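Local coordinates for nucleosome assembly protein 1, putative (Plasmodium falciparum, PDB 3FS3), which belongs to the nucleosome assembly protein family of histone chaperones and probably binds histones and chromatin, at residues P89-R94 with I281-V286; D142-Y147 with S161-T166. All coordinates share one frame; numbering follows the deposited sequence.

From the N terminus the chain runs through the long helix 49-99, whose C-terminal part supplies 89-94, then through short helices to the antiparallel sheet, and ends in helix 260-289, which carries 281-286. Contact 1 therefore closes a loop of 186 residues between the two helices. Contact 2 closes a much smaller one: 142-147 and 161-166 lie on the paired strands 140-147 and 158-164 of a beta hairpin, and this loop lies wholly within the larger one. Ile282 joins the two sites, which lie about 12 Å apart between centres. Its CG2 serves contact 1, while Ile282 CD1 packs 3.9 Å from Ile143 CG2 of contact 2, tying long helix, C-terminal helix and sheet together.

Contact 1: P89-R94 with I281-V286; sequences PIYDKR and IIPYAV
Tyr91 and Arg94, one turn apart on helix 89-94, bridge to helix 281-286 across axes 10.7 Å apart whose N-to-C directions differ by 50°. At that spacing the long side chains, not the backbones, make the contact. The Tyr91 ring crosses Ile282 at about a right angle: Ile282 CG2 lies over one ring face, off centre toward the rim, in a CH-pi contact 4.0 Å from the centroid. Tyr91 OH reaches past Ile282 to within 3.7 Å of Pro283 CA. Arg94 starts with CG anti to the backbone N (chi1 158°) and bends farther out, bringing its guanidinium edge-on to the carbonyl of Ile282. Arg94 NH2 donates a nearly straight 2.7 Å bond to Ile282 O (168° at the hydrogen), while Arg94 NH1 adds a weak one at 3.3 Å. This acceptor lies in the guanidinium plane, and Ala285 CB sits over one face, 3.3 Å from Arg94 NH2. The same NH2 donates to a water that also accepts from Val286 N, so direct and water-mediated bonds serve two backbone groups near the kinks at Pro283 and Val286. Trp115 of helix 114-120 also touches Arg94, and Tyr65 of the second subunit packs on Tyr91 and Pro283. The arrangement joins the long dimerisation helix of the NAP fold to the C-terminal helix packed on the sheet, beside the subunit interface.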
loop_
_atom_site.group_PDB
_atom_site.type_symbol
_atom_site.label_atom_id
_atom_site.label_comp_id
_atom_site.label_asym_id
_atom_site.label_seq_id
_atom_site.Cartn_x
_atom_site.Cartn_y
_atom_site.Cartn_z
ATOM N N PRO A 89 22.152 -11.442 5.611
ATOM C CA PRO A 89 23.380 -11.472 6.413
ATOM C C PRO A 89 23.355 -10.439 7.541
ATOM O O PRO A 89 23.954 -10.635 8.597
ATOM C CB PRO A 89 24.472 -11.163 5.392
ATOM C CG PRO A 89 23.895 -11.718 4.108
ATOM C CD PRO A 89 22.460 -11.268 4.180
ATOM N N ILE A 90 22.676 -9.328 7.304
ATOM C CA ILE A 90 22.605 -8.290 8.318
ATOM C C ILE A 90 21.741 -8.763 9.481
ATOM O O ILE A 90 22.028 -8.451 10.636
ATOM C CB ILE A 90 22.058 -6.981 7.721
ATOM C CG1 ILE A 90 22.961 -6.551 6.555
ATOM C CG2 ILE A 90 22.046 -5.883 8.779
ATOM C CD1 ILE A 90 22.525 -5.274 5.854
ATOM N N TYR A 91 20.698 -9.533 9.182
ATOM C CA TYR A 91 19.828 -10.047 10.236
ATOM C C TYR A 91 20.553 -11.131 11.032
ATOM O O TYR A 91 20.453 -11.180 12.260
ATOM C CB TYR A 91 18.524 -10.622 9.656
ATOM C CG TYR A 91 17.640 -9.601 8.967
ATOM C CD1 TYR A 91 17.544 -8.294 9.452
ATOM C CD2 TYR A 91 16.876 -9.947 7.850
ATOM C CE1 TYR A 91 16.711 -7.359 8.845
ATOM C CE2 TYR A 91 16.039 -9.015 7.233
ATOM C CZ TYR A 91 15.963 -7.723 7.737
ATOM O OH TYR A 91 15.156 -6.785 7.129
ATOM N N ASP A 92 21.287 -11.995 10.333
ATOM C CA ASP A 92 22.014 -13.070 10.997
ATOM C C ASP A 92 23.110 -12.542 11.909
ATOM O O ASP A 92 23.424 -13.165 12.927
ATOM C CB ASP A 92 22.633 -14.030 9.978
ATOM C CG ASP A 92 21.600 -14.666 9.078
ATOM O OD1 ASP A 92 20.501 -14.997 9.578
ATOM O OD2 ASP A 92 21.890 -14.846 7.876
ATOM N N LYS A 93 23.706 -11.410 11.543
ATOM C CA LYS A 93 24.760 -10.837 12.371
ATOM C C LYS A 93 24.154 -10.341 13.674
ATOM O O LYS A 93 24.721 -10.517 14.748
ATOM C CB LYS A 93 25.477 -9.693 11.637
ATOM C CG LYS A 93 26.503 -10.190 10.624
ATOM C CD LYS A 93 27.340 -9.062 10.007
ATOM C CE LYS A 93 26.520 -8.162 9.087
ATOM N NZ LYS A 93 27.363 -7.141 8.373
ATOM N N ARG A 94 22.985 -9.730 13.575
ATOM C CA ARG A 94 22.302 -9.229 14.755
ATOM C C ARG A 94 21.965 -10.401 15.680
ATOM O O ARG A 94 22.221 -10.344 16.878
ATOM C CB ARG A 94 21.035 -8.499 14.327
ATOM C CG ARG A 94 19.985 -8.381 15.402
ATOM C CD ARG A 94 18.626 -8.540 14.769
ATOM N NE ARG A 94 18.156 -7.305 14.185
ATOM C CZ ARG A 94 17.163 -7.218 13.309
ATOM N NH1 ARG A 94 16.531 -8.310 12.899
ATOM N NH2 ARG A 94 16.792 -6.026 12.857
ATOM N N ILE A 281 9.339 -4.128 12.737
ATOM C CA ILE A 281 10.159 -4.708 13.795
ATOM C C ILE A 281 11.439 -5.352 13.267
ATOM O O ILE A 281 12.535 -5.048 13.727
ATOM C CB ILE A 281 9.363 -5.772 14.588
ATOM C CG1 ILE A 281 8.061 -5.160 15.116
ATOM C CG2 ILE A 281 10.200 -6.312 15.743
ATOM C CD1 ILE A 281 8.257 -4.076 16.158
ATOM N N ILE A 282 11.297 -6.242 12.297
ATOM C CA ILE A 282 12.444 -6.941 11.729
ATOM C C ILE A 282 13.458 -6.025 11.014
ATOM O O ILE A 282 14.661 -6.135 11.236
ATOM C CB ILE A 282 11.949 -8.065 10.782
ATOM C CG1 ILE A 282 11.235 -9.142 11.609
ATOM C CG2 ILE A 282 13.092 -8.647 9.992
ATOM C CD1 ILE A 282 10.633 -10.264 10.799
ATOM N N PRO A 283 12.990 -5.100 10.166
ATOM C CA PRO A 283 13.965 -4.231 9.484
ATOM C C PRO A 283 14.658 -3.179 10.369
ATOM O O PRO A 283 15.804 -2.786 10.098
ATOM C CB PRO A 283 13.131 -3.569 8.383
ATOM C CG PRO A 283 11.992 -4.549 8.146
ATOM C CD PRO A 283 11.652 -4.972 9.558
ATOM N N TYR A 284 13.970 -2.744 11.431
ATOM C CA TYR A 284 14.472 -1.698 12.323
ATOM C C TYR A 284 14.464 -2.059 13.811
ATOM O O TYR A 284 14.340 -1.180 14.659
ATOM C CB TYR A 284 13.613 -0.441 12.142
ATOM C CG TYR A 284 13.209 -0.150 10.709
ATOM C CD1 TYR A 284 14.166 -0.001 9.709
ATOM C CD2 TYR A 284 11.868 -0.019 10.357
ATOM C CE1 TYR A 284 13.805 0.273 8.396
ATOM C CE2 TYR A 284 11.490 0.257 9.047
ATOM C CZ TYR A 284 12.465 0.402 8.071
ATOM O OH TYR A 284 12.100 0.684 6.777
ATOM N N ALA A 285 14.614 -3.340 14.127
ATOM C CA ALA A 285 14.570 -3.807 15.511
ATOM C C ALA A 285 15.249 -2.965 16.575
ATOM O O ALA A 285 14.589 -2.480 17.504
ATOM C CB ALA A 285 15.098 -5.222 15.597
ATOM N N VAL A 286 16.562 -2.791 16.452
ATOM C CA VAL A 286 17.294 -2.050 17.468
ATOM C C VAL A 286 16.786 -0.634 17.686
ATOM O O VAL A 286 16.821 -0.141 18.808
ATOM C CB VAL A 286 18.822 -2.014 17.173
ATOM C CG1 VAL A 286 19.132 -1.094 15.984
ATOM C CG2 VAL A 286 19.567 -1.567 18.425
HETATM O O HOH W 1 18.114 -4.037 14.248
#

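Contact 2: D142-Y147 with S161-T166; sequences DIRCDY and SFYFAT
Asp142, Ile143 and Arg144 pair with Tyr163, Phe162 and Ser161 in antiparallel register, the strand axes 4.8 Å apart at closest approach. Arg144 and Ser161 form a hydrogen-bonded pair with both bonds made, Arg144 N to Ser161 O at 2.9 Å and Ser161 N to Arg144 O at 2.8 Å. Asp142 and Tyr163 form another, less even: Tyr163 N to Asp142 O is short at 2.7 Å, whereas the return bond from Asp142 N is weak. The non-hydrogen-bonded pair between them directs Ile143 and Phe162 to the face covered by helix 260-289, where Ile277 touches both. Ile143 CG2 lies over one face of the Phe162 ring near its rim, and Ile143 CD1 comes 3.9 Å from Phe162 CE1. On the other face Arg144 slants across Tyr163, with Arg144 CD 3.7 Å from Tyr163 CE2. The Arg144 chain bends at chi3 (67°), and the guanidinium plane stands 87° from the ring. Arg144 NH1 donates a hydrogen bond to Asp146 OD1, part of a 3.0 Å salt bridge within one strand, on the syn side though tilted well out of the carboxylate plane. The chemistry thus divides: apolar packing joins the hairpin to the C-terminal helix, whereas on the opposite face, where Arg144, Asp146 and Tyr163 are partly exposed, the ion pair would restrain the guanidinium and partly offset the arginine charge.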
loop_
_atom_site.group_PDB
_atom_site.type_symbol
_atom_site.label_atom_id
_atom_site.label_comp_id
_atom_site.label_asym_id
_atom_site.label_seq_id
_atom_site.Cartn_x
_atom_site.Cartn_y
_atom_site.Cartn_z
ATOM N N ASP A 142 14.937 -14.616 18.479
ATOM C CA ASP A 142 14.958 -14.016 17.161
ATOM C C ASP A 142 13.614 -14.104 16.463
ATOM O O ASP A 142 12.821 -15.015 16.716
ATOM C CB ASP A 142 16.035 -14.721 16.330
ATOM C CG ASP A 142 16.357 -13.999 15.029
ATOM O OD1 ASP A 142 16.273 -12.754 14.982
ATOM O OD2 ASP A 142 16.723 -14.686 14.054
ATOM N N ILE A 143 13.365 -13.128 15.598
ATOM C CA ILE A 143 12.150 -13.065 14.796
ATOM C C ILE A 143 12.648 -12.905 13.370
ATOM O O ILE A 143 13.451 -12.013 13.086
ATOM C CB ILE A 143 11.269 -11.849 15.142
ATOM C CG1 ILE A 143 10.893 -11.870 16.621
ATOM C CG2 ILE A 143 9.993 -11.885 14.298
ATOM C CD1 ILE A 143 9.970 -10.722 17.017
ATOM N N ARG A 144 12.187 -13.778 12.479
ATOM C CA ARG A 144 12.606 -13.736 11.082
ATOM C C ARG A 144 11.431 -13.874 10.124
ATOM O O ARG A 144 10.384 -14.415 10.477
ATOM C CB ARG A 144 13.613 -14.861 10.794
ATOM C CG ARG A 144 14.898 -14.770 11.611
ATOM C CD ARG A 144 15.802 -16.002 11.449
ATOM N NE ARG A 144 16.369 -16.136 10.106
ATOM C CZ ARG A 144 15.780 -16.770 9.095
ATOM N NH1 ARG A 144 14.595 -17.342 9.265
ATOM N NH2 ARG A 144 16.378 -16.835 7.910
ATOM N N CYS A 145 11.615 -13.368 8.911
ATOM C CA CYS A 145 10.594 -13.455 7.876
ATOM C C CYS A 145 11.200 -14.179 6.675
ATOM O O CYS A 145 12.317 -13.877 6.253
ATOM C CB CYS A 145 10.128 -12.065 7.454
ATOM S SG CYS A 145 8.908 -12.082 6.105
ATOM N N ASP A 146 10.458 -15.141 6.140
ATOM C CA ASP A 146 10.904 -15.919 4.991
ATOM C C ASP A 146 9.784 -16.054 3.972
ATOM O O ASP A 146 8.602 -15.975 4.319
ATOM C CB ASP A 146 11.316 -17.328 5.427
ATOM C CG ASP A 146 12.666 -17.365 6.090
ATOM O OD1 ASP A 146 12.852 -18.201 7.005
ATOM O OD2 ASP A 146 13.549 -16.576 5.690
ATOM N N TYR A 147 10.172 -16.247 2.712
ATOM C CA TYR A 147 9.214 -16.453 1.631
ATOM C C TYR A 147 8.911 -17.936 1.718
ATOM O O TYR A 147 9.745 -18.708 2.190
ATOM C CB TYR A 147 9.849 -16.199 0.255
ATOM C CG TYR A 147 10.055 -14.754 -0.116
ATOM C CD1 TYR A 147 8.968 -13.907 -0.318
ATOM C CD2 TYR A 147 11.340 -14.232 -0.274
ATOM C CE1 TYR A 147 9.149 -12.574 -0.667
ATOM C CE2 TYR A 147 11.536 -12.896 -0.624
ATOM C CZ TYR A 147 10.434 -12.073 -0.818
ATOM O OH TYR A 147 10.610 -10.749 -1.158
ATOM N N SER A 161 8.767 -16.284 11.725
ATOM C CA SER A 161 9.255 -17.260 12.697
ATOM C C SER A 161 9.745 -16.593 13.974
ATOM O O SER A 161 10.486 -15.614 13.930
ATOM C CB SER A 161 10.387 -18.100 12.099
ATOM O OG SER A 161 9.929 -18.861 10.997
ATOM N N PHE A 162 9.311 -17.136 15.105
ATOM C CA PHE A 162 9.676 -16.639 16.426
ATOM C C PHE A 162 10.500 -17.727 17.124
ATOM O O PHE A 162 9.972 -18.776 17.502
ATOM C CB PHE A 162 8.405 -16.324 17.217
ATOM C CG PHE A 162 7.547 -15.254 16.586
ATOM C CD1 PHE A 162 7.530 -13.960 17.099
ATOM C CD2 PHE A 162 6.788 -15.534 15.456
ATOM C CE1 PHE A 162 6.768 -12.960 16.495
ATOM C CE2 PHE A 162 6.022 -14.543 14.843
ATOM C CZ PHE A 162 6.013 -13.250 15.366
ATOM N N TYR A 163 11.797 -17.476 17.276
ATOM C CA TYR A 163 12.695 -18.437 17.898
ATOM C C TYR A 163 12.785 -18.194 19.398
ATOM O O TYR A 163 13.064 -17.080 19.843
ATOM C CB TYR A 163 14.081 -18.337 17.256
ATOM C CG TYR A 163 14.078 -18.690 15.783
ATOM C CD1 TYR A 163 14.540 -19.931 15.334
ATOM C CD2 TYR A 163 13.576 -17.796 14.838
ATOM C CE1 TYR A 163 14.495 -20.273 13.977
ATOM C CE2 TYR A 163 13.526 -18.126 13.491
ATOM C CZ TYR A 163 13.982 -19.365 13.066
ATOM O OH TYR A 163 13.883 -19.692 11.734
ATOM N N PHE A 164 12.554 -19.245 20.175
ATOM C CA PHE A 164 12.584 -19.127 21.626
ATOM C C PHE A 164 13.659 -19.997 22.257
ATOM O O PHE A 164 13.914 -21.118 21.809
ATOM C CB PHE A 164 11.226 -19.535 22.209
ATOM C CG PHE A 164 10.127 -18.555 21.941
ATOM C CD1 PHE A 164 9.826 -17.560 22.866
ATOM C CD2 PHE A 164 9.374 -18.637 20.775
ATOM C CE1 PHE A 164 8.791 -16.669 22.642
ATOM C CE2 PHE A 164 8.334 -17.745 20.541
ATOM C CZ PHE A 164 8.040 -16.759 21.478
ATOM N N ALA A 165 14.290 -19.478 23.303
ATOM C CA ALA A 165 15.296 -20.243 24.017
ATOM C C ALA A 165 14.506 -21.233 24.861
ATOM O O ALA A 165 13.296 -21.081 25.036
ATOM C CB ALA A 165 16.118 -19.324 24.914
ATOM N N THR A 166 15.183 -22.259 25.359
ATOM C CA THR A 166 14.550 -23.246 26.214
ATOM C C THR A 166 13.837 -22.411 27.259
ATOM O O THR A 166 14.411 -21.460 27.790
ATOM C CB THR A 166 15.599 -24.119 26.901
ATOM O OG1 THR A 166 16.359 -24.804 25.898
ATOM C CG2 THR A 166 14.933 -25.125 27.837
#